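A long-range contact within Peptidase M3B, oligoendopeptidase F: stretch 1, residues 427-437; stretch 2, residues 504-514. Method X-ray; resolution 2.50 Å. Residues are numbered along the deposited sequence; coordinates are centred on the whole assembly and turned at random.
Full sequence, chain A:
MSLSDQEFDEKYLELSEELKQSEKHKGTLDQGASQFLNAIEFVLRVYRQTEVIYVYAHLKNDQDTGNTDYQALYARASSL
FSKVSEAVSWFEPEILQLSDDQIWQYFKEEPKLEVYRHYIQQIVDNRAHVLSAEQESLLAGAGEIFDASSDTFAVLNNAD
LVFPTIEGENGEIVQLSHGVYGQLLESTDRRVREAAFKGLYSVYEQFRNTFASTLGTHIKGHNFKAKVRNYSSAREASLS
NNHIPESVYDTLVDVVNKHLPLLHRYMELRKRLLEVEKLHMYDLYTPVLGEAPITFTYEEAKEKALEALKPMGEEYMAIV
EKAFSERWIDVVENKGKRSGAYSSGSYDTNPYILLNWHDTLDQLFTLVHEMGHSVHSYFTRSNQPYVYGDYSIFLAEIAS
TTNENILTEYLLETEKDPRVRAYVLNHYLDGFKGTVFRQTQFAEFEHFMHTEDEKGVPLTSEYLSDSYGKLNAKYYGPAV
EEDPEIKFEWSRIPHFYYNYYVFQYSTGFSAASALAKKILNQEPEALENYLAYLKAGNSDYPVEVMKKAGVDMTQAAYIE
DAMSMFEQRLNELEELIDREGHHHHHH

Stretch 1 427-437: HYLDGFKGTVF
Stretch 2, residues 504-514: QYSTGFSAASA

How do the two stretches lie against each other? Both are helical throughout, each running on beyond its stretch, and their axes approach to 7.8 Å with 132° between their N-to-C directions, nearer antiparallel than parallel. The CA atoms of Val 436 and Ser 506 set the register at 4.4 Å. Regular i to i+4 hydrogen bonding holds both helices, though the first widens into a pi-type turn at 433-437.

What does the first half of stretch 1 offer? Tyr 428 (chi1 174°, t; chi2 80°) starts sideways, but its end comes nearer, bringing CE1 to 4.2 Å from CZ of Phe 509. One turn on, Gly 431 has no side chain, and its O lies 4.4 Å from CE1 of Phe 509. Phe 432 (chi1 -165°, t; chi2 -65°) places CD2 3.4 Å from CE2 of Phe 509. These rings form an offset edge-to-face pair, the edge of Phe 509 toward the face of Phe 432, with centroids 5.2 Å apart and planes at 80°, so slightly positive ring hydrogens meet the electron-rich face.

Why is Phe 509 so central? Its CA-to-CB bond points toward stretch 1, and with chi1 178° (t) and chi2 101° its ring enters a hole formed by Gly 431, Phe 432, Thr 435 and Val 436. Thr 435 (chi1 -46°, m) puts CG2 3.8 Å from CB of Phe 509 and 3.5 Å from O of Tyr 505, while its OG1 donates to O of Gly 431 at 2.9 Å. Val 436 (chi1 17°, between wells) adds an apolar contact, CG1 to CD2 of Phe 509 at 3.9 Å.

Where is the polar link? Ser 506 (chi1 -47°, m) donates from OG to O of Thr 435 at 2.8 Å, a hydroxyl proton meeting a carbonyl lone pair, tying its side chain to the opposing backbone.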

ATOM      1  N   HIS A 427      39.954   9.973   0.546  1.00 36.70           N
ATOM      2  CA  HIS A 427      39.243   8.713   0.686  1.00 41.91           C
ATOM      3  C   HIS A 427      38.530   8.665   2.044  1.00 44.52           C
ATOM      4  O   HIS A 427      37.359   8.289   2.121  1.00 44.00           O
ATOM      5  CB  HIS A 427      40.234   7.553   0.528  1.00 41.11           C
ATOM      6  CG  HIS A 427      39.686   6.205   0.893  1.00 58.03           C
ATOM      7  ND1 HIS A 427      38.935   5.442   0.022  1.00 54.30           N
ATOM      8  CD2 HIS A 427      39.821   5.466   2.021  1.00 53.15           C
ATOM      9  CE1 HIS A 427      38.619   4.297   0.602  1.00 48.68           C
ATOM     10  NE2 HIS A 427      39.146   4.286   1.815  1.00 52.58           N
ATOM     11  N   TYR A 428      39.235   9.062   3.105  1.00 43.61           N
ATOM     12  CA  TYR A 428      38.645   9.124   4.448  1.00 40.31           C
ATOM     13  C   TYR A 428      37.521  10.173   4.541  1.00 45.29           C
ATOM     14  O   TYR A 428      36.456   9.901   5.105  1.00 40.13           O
ATOM     15  CB  TYR A 428      39.705   9.421   5.526  1.00 36.39           C
ATOM     16  CG  TYR A 428      39.089   9.645   6.898  1.00 39.34           C
ATOM     17  CD1 TYR A 428      38.701   8.561   7.691  1.00 33.40           C
ATOM     18  CD2 TYR A 428      38.855  10.940   7.388  1.00 37.27           C
ATOM     19  CE1 TYR A 428      38.115   8.749   8.929  1.00 39.41           C
ATOM     20  CE2 TYR A 428      38.269  11.143   8.645  1.00 31.59           C
ATOM     21  CZ  TYR A 428      37.898  10.043   9.400  1.00 40.96           C
ATOM     22  OH  TYR A 428      37.321  10.214  10.631  1.00 44.16           O
ATOM     23  N   LEU A 429      37.754  11.371   4.005  1.00 37.45           N
ATOM     24  CA  LEU A 429      36.763  12.440   4.162  1.00 41.57           C
ATOM     25  C   LEU A 429      35.522  12.054   3.393  1.00 42.72           C
ATOM     26  O   LEU A 429      34.401  12.346   3.804  1.00 45.10           O
ATOM     27  CB  LEU A 429      37.308  13.798   3.702  1.00 39.84           C
ATOM     28  CG  LEU A 429      38.562  14.286   4.445  1.00 39.31           C
ATOM     29  CD1 LEU A 429      39.269  15.378   3.667  1.00 31.77           C
ATOM     30  CD2 LEU A 429      38.206  14.757   5.839  1.00 31.65           C
ATOM     31  N   ASP A 430      35.738  11.350   2.290  1.00 44.99           N
ATOM     32  CA  ASP A 430      34.657  10.927   1.439  1.00 42.47           C
ATOM     33  C   ASP A 430      33.757   9.882   2.108  1.00 44.03           C
ATOM     34  O   ASP A 430      32.526  10.019   2.118  1.00 47.56           O
ATOM     35  CB  ASP A 430      35.213  10.405   0.127  1.00 51.32           C
ATOM     36  CG  ASP A 430      34.143  10.173  -0.892  1.00 60.43           C
ATOM     37  OD1 ASP A 430      33.407  11.141  -1.197  1.00 57.06           O
ATOM     38  OD2 ASP A 430      34.040   9.026  -1.376  1.00 61.51           O
ATOM     39  N   GLY A 431      34.370   8.843   2.670  1.00 43.13           N
ATOM     40  CA  GLY A 431      33.628   7.843   3.431  1.00 38.75           C
ATOM     41  C   GLY A 431      32.869   8.501   4.572  1.00 46.66           C
ATOM     42  O   GLY A 431      31.729   8.138   4.857  1.00 45.13           O
ATOM     43  N   PHE A 432      33.500   9.484   5.219  1.00 33.63           N
ATOM     44  CA  PHE A 432      32.873  10.231   6.311  1.00 37.19           C
ATOM     45  C   PHE A 432      31.657  11.023   5.783  1.00 45.07           C
ATOM     46  O   PHE A 432      30.590  11.011   6.390  1.00 43.40           O
ATOM     47  CB  PHE A 432      33.921  11.158   6.941  1.00 43.81           C
ATOM     48  CG  PHE A 432      33.544  11.723   8.298  1.00 38.58           C
ATOM     49  CD1 PHE A 432      32.477  12.595   8.440  1.00 33.36           C
ATOM     50  CD2 PHE A 432      34.318  11.441   9.413  1.00 41.59           C
ATOM     51  CE1 PHE A 432      32.161  13.140   9.673  1.00 31.21           C
ATOM     52  CE2 PHE A 432      34.015  11.980  10.646  1.00 42.22           C
ATOM     53  CZ  PHE A 432      32.932  12.830  10.779  1.00 39.07           C
ATOM     54  N   LYS A 433      31.796  11.691   4.638  1.00 38.62           N
ATOM     55  CA  LYS A 433      30.652  12.395   4.064  1.00 42.28           C
ATOM     56  C   LYS A 433      29.434  11.461   3.864  1.00 37.24           C
ATOM     57  O   LYS A 433      28.292  11.836   4.151  1.00 50.58           O
ATOM     58  CB  LYS A 433      31.015  13.110   2.744  1.00 45.15           C
ATOM     59  CG  LYS A 433      29.784  13.563   1.904  1.00 38.06           C
ATOM     60  CD  LYS A 433      30.110  13.699   0.413  1.00 57.86           C
ATOM     61  CE  LYS A 433      29.448  12.616  -0.461  1.00 64.96           C
ATOM     62  NZ  LYS A 433      27.948  12.784  -0.632  1.00 68.05           N
ATOM     63  N   GLY A 434      29.671  10.257   3.364  1.00 42.77           N
ATOM     64  CA  GLY A 434      28.562   9.352   3.056  1.00 35.12           C
ATOM     65  C   GLY A 434      27.970   8.645   4.268  1.00 45.13           C
ATOM     66  O   GLY A 434      26.766   8.392   4.327  1.00 55.14           O
ATOM     67  N   THR A 435      28.808   8.322   5.243  1.00 38.77           N
ATOM     68  CA  THR A 435      28.363   7.484   6.331  1.00 41.89           C
ATOM     69  C   THR A 435      27.889   8.293   7.536  1.00 49.60           C
ATOM     70  O   THR A 435      26.999   7.851   8.258  1.00 47.03           O
ATOM     71  CB  THR A 435      29.452   6.514   6.734  1.00 40.92           C
ATOM     72  OG1 THR A 435      29.991   5.942   5.545  1.00 46.31           O
ATOM     73  CG2 THR A 435      28.895   5.402   7.617  1.00 37.23           C
ATOM     74  N   VAL A 436      28.452   9.474   7.771  1.00 39.87           N
ATOM     75  CA  VAL A 436      27.879  10.278   8.850  1.00 47.12           C
ATOM     76  C   VAL A 436      26.903  11.357   8.398  1.00 46.61           C
ATOM     77  O   VAL A 436      25.756  11.344   8.832  1.00 48.82           O
ATOM     78  CB  VAL A 436      28.894  10.744   9.923  1.00 45.53           C
ATOM     79  CG1 VAL A 436      30.296  10.624   9.434  1.00 59.81           C
ATOM     80  CG2 VAL A 436      28.566  12.134  10.438  1.00 44.56           C
ATOM     81  N   PHE A 437      27.340  12.250   7.509  1.00 38.35           N
ATOM     82  CA  PHE A 437      26.511  13.370   7.087  1.00 46.04           C
ATOM     83  C   PHE A 437      25.271  12.924   6.307  1.00 46.61           C
ATOM     84  O   PHE A 437      24.142  13.299   6.646  1.00 47.77           O
ATOM     85  CB  PHE A 437      27.331  14.423   6.306  1.00 40.40           C
ATOM     86  CG  PHE A 437      28.201  15.271   7.190  1.00 37.72           C
ATOM     87  CD1 PHE A 437      27.633  16.195   8.064  1.00 42.53           C
ATOM     88  CD2 PHE A 437      29.588  15.122   7.180  1.00 31.09           C
ATOM     89  CE1 PHE A 437      28.440  16.970   8.920  1.00 40.00           C
ATOM     90  CE2 PHE A 437      30.403  15.903   8.018  1.00 37.54           C
ATOM     91  CZ  PHE A 437      29.819  16.827   8.889  1.00 31.98           C
ATOM     92  N   GLN A 504      21.937   4.223  12.405  1.00 32.51           N
ATOM     93  CA  GLN A 504      22.948   3.334  12.956  1.00 43.53           C
ATOM     94  C   GLN A 504      24.244   3.334  12.154  1.00 47.73           C
ATOM     95  O   GLN A 504      25.303   3.016  12.695  1.00 47.19           O
ATOM     96  CB  GLN A 504      22.391   1.925  13.147  1.00 38.02           C
ATOM     97  CG  GLN A 504      21.488   1.858  14.369  1.00 61.52           C
ATOM     98  CD  GLN A 504      20.671   0.590  14.454  1.00 69.80           C
ATOM     99  OE1 GLN A 504      19.754   0.369  13.658  1.00 58.80           O
ATOM    100  NE2 GLN A 504      20.987  -0.244  15.440  1.00 70.53           N
ATOM    101  N   TYR A 505      24.173   3.706  10.879  1.00 37.93           N
ATOM    102  CA  TYR A 505      25.394   3.814  10.092  1.00 45.96           C
ATOM    103  C   TYR A 505      26.301   4.886  10.693  1.00 38.00           C
ATOM    104  O   TYR A 505      27.495   4.701  10.781  1.00 44.86           O
ATOM    105  CB  TYR A 505      25.103   4.161   8.632  1.00 40.89           C
ATOM    106  CG  TYR A 505      24.442   3.066   7.829  1.00 43.84           C
ATOM    107  CD1 TYR A 505      25.054   1.841   7.631  1.00 42.91           C
ATOM    108  CD2 TYR A 505      23.216   3.281   7.235  1.00 46.71           C
ATOM    109  CE1 TYR A 505      24.435   0.847   6.876  1.00 48.68           C
ATOM    110  CE2 TYR A 505      22.604   2.311   6.485  1.00 33.92           C
ATOM    111  CZ  TYR A 505      23.198   1.107   6.304  1.00 46.35           C
ATOM    112  OH  TYR A 505      22.517   0.175   5.556  1.00 51.12           O
ATOM    113  N   SER A 506      25.713   5.999  11.107  1.00 35.86           N
ATOM    114  CA  SER A 506      26.474   7.150  11.581  1.00 44.86           C
ATOM    115  C   SER A 506      26.979   7.005  13.014  1.00 45.07           C
ATOM    116  O   SER A 506      28.058   7.500  13.348  1.00 47.00           O
ATOM    117  CB  SER A 506      25.625   8.412  11.464  1.00 40.62           C
ATOM    118  OG  SER A 506      25.015   8.464  10.195  1.00 46.27           O
ATOM    119  N   THR A 507      26.193   6.360  13.870  1.00 37.41           N
ATOM    120  CA  THR A 507      26.608   6.166  15.260  1.00 35.90           C
ATOM    121  C   THR A 507      27.702   5.121  15.293  1.00 33.65           C
ATOM    122  O   THR A 507      28.676   5.240  16.048  1.00 36.30           O
ATOM    123  CB  THR A 507      25.442   5.729  16.186  1.00 37.06           C
ATOM    124  OG1 THR A 507      24.868   4.513  15.703  1.00 42.11           O
ATOM    125  CG2 THR A 507      24.363   6.787  16.217  1.00 34.72           C
ATOM    126  N   GLY A 508      27.543   4.110  14.441  1.00 34.00           N
ATOM    127  CA  GLY A 508      28.511   3.028  14.324  1.00 36.71           C
ATOM    128  C   GLY A 508      29.847   3.509  13.810  1.00 38.91           C
ATOM    129  O   GLY A 508      30.892   3.139  14.342  1.00 40.22           O
ATOM    130  N   PHE A 509      29.810   4.339  12.773  1.00 40.43           N
ATOM    131  CA  PHE A 509      31.021   4.914  12.200  1.00 42.35           C
ATOM    132  C   PHE A 509      31.767   5.746  13.238  1.00 44.58           C
ATOM    133  O   PHE A 509      32.987   5.636  13.385  1.00 42.30           O
ATOM    134  CB  PHE A 509      30.654   5.796  11.007  1.00 39.30           C
ATOM    135  CG  PHE A 509      31.833   6.475  10.362  1.00 39.10           C
ATOM    136  CD1 PHE A 509      32.382   5.976   9.190  1.00 42.05           C
ATOM    137  CD2 PHE A 509      32.383   7.620  10.921  1.00 41.97           C
ATOM    138  CE1 PHE A 509      33.464   6.602   8.583  1.00 46.02           C
ATOM    139  CE2 PHE A 509      33.466   8.251  10.325  1.00 40.93           C
ATOM    140  CZ  PHE A 509      34.003   7.747   9.152  1.00 40.26           C
ATOM    141  N   SER A 510      31.022   6.579  13.957  1.00 35.86           N
ATOM    142  CA  SER A 510      31.589   7.384  15.026  1.00 40.39           C
ATOM    143  C   SER A 510      32.172   6.504  16.121  1.00 45.48           C
ATOM    144  O   SER A 510      33.267   6.773  16.616  1.00 43.54           O
ATOM    145  CB  SER A 510      30.540   8.343  15.592  1.00 41.09           C
ATOM    146  OG  SER A 510      30.216   9.321  14.619  1.00 42.94           O
ATOM    147  N   ALA A 511      31.459   5.439  16.480  1.00 42.49           N
ATOM    148  CA  ALA A 511      31.971   4.518  17.489  1.00 45.08           C
ATOM    149  C   ALA A 511      33.266   3.900  16.991  1.00 45.56           C
ATOM    150  O   ALA A 511      34.274   3.875  17.710  1.00 41.49           O
ATOM    151  CB  ALA A 511      30.957   3.443  17.838  1.00 34.64           C
ATOM    152  N   ALA A 512      33.260   3.426  15.751  1.00 36.49           N
ATOM    153  CA  ALA A 512      34.475   2.849  15.224  1.00 40.57           C
ATOM    154  C   ALA A 512      35.617   3.868  15.364  1.00 49.22           C
ATOM    155  O   ALA A 512      36.713   3.529  15.823  1.00 43.95           O
ATOM    156  CB  ALA A 512      34.293   2.415  13.794  1.00 38.38           C
ATOM    157  N   SER A 513      35.350   5.118  15.002  1.00 44.26           N
ATOM    158  CA  SER A 513      36.366   6.169  15.109  1.00 50.60           C
ATOM    159  C   SER A 513      36.916   6.353  16.525  1.00 41.23           C
ATOM    160  O   SER A 513      38.120   6.499  16.705  1.00 43.34           O
ATOM    161  CB  SER A 513      35.850   7.502  14.569  1.00 45.87           C
ATOM    162  OG  SER A 513      36.827   8.512  14.763  1.00 56.99           O
ATOM    163  N   ALA A 514      36.030   6.335  17.518  1.00 48.79           N
ATOM    164  CA  ALA A 514      36.425   6.432  18.932  1.00 48.24           C
ATOM    165  C   ALA A 514      37.243   5.229  19.397  1.00 55.57           C
ATOM    166  O   ALA A 514      38.148   5.355  20.230  1.00 68.13           O
ATOM    167  CB  ALA A 514      35.193   6.584  19.819  1.00 42.44           C
TER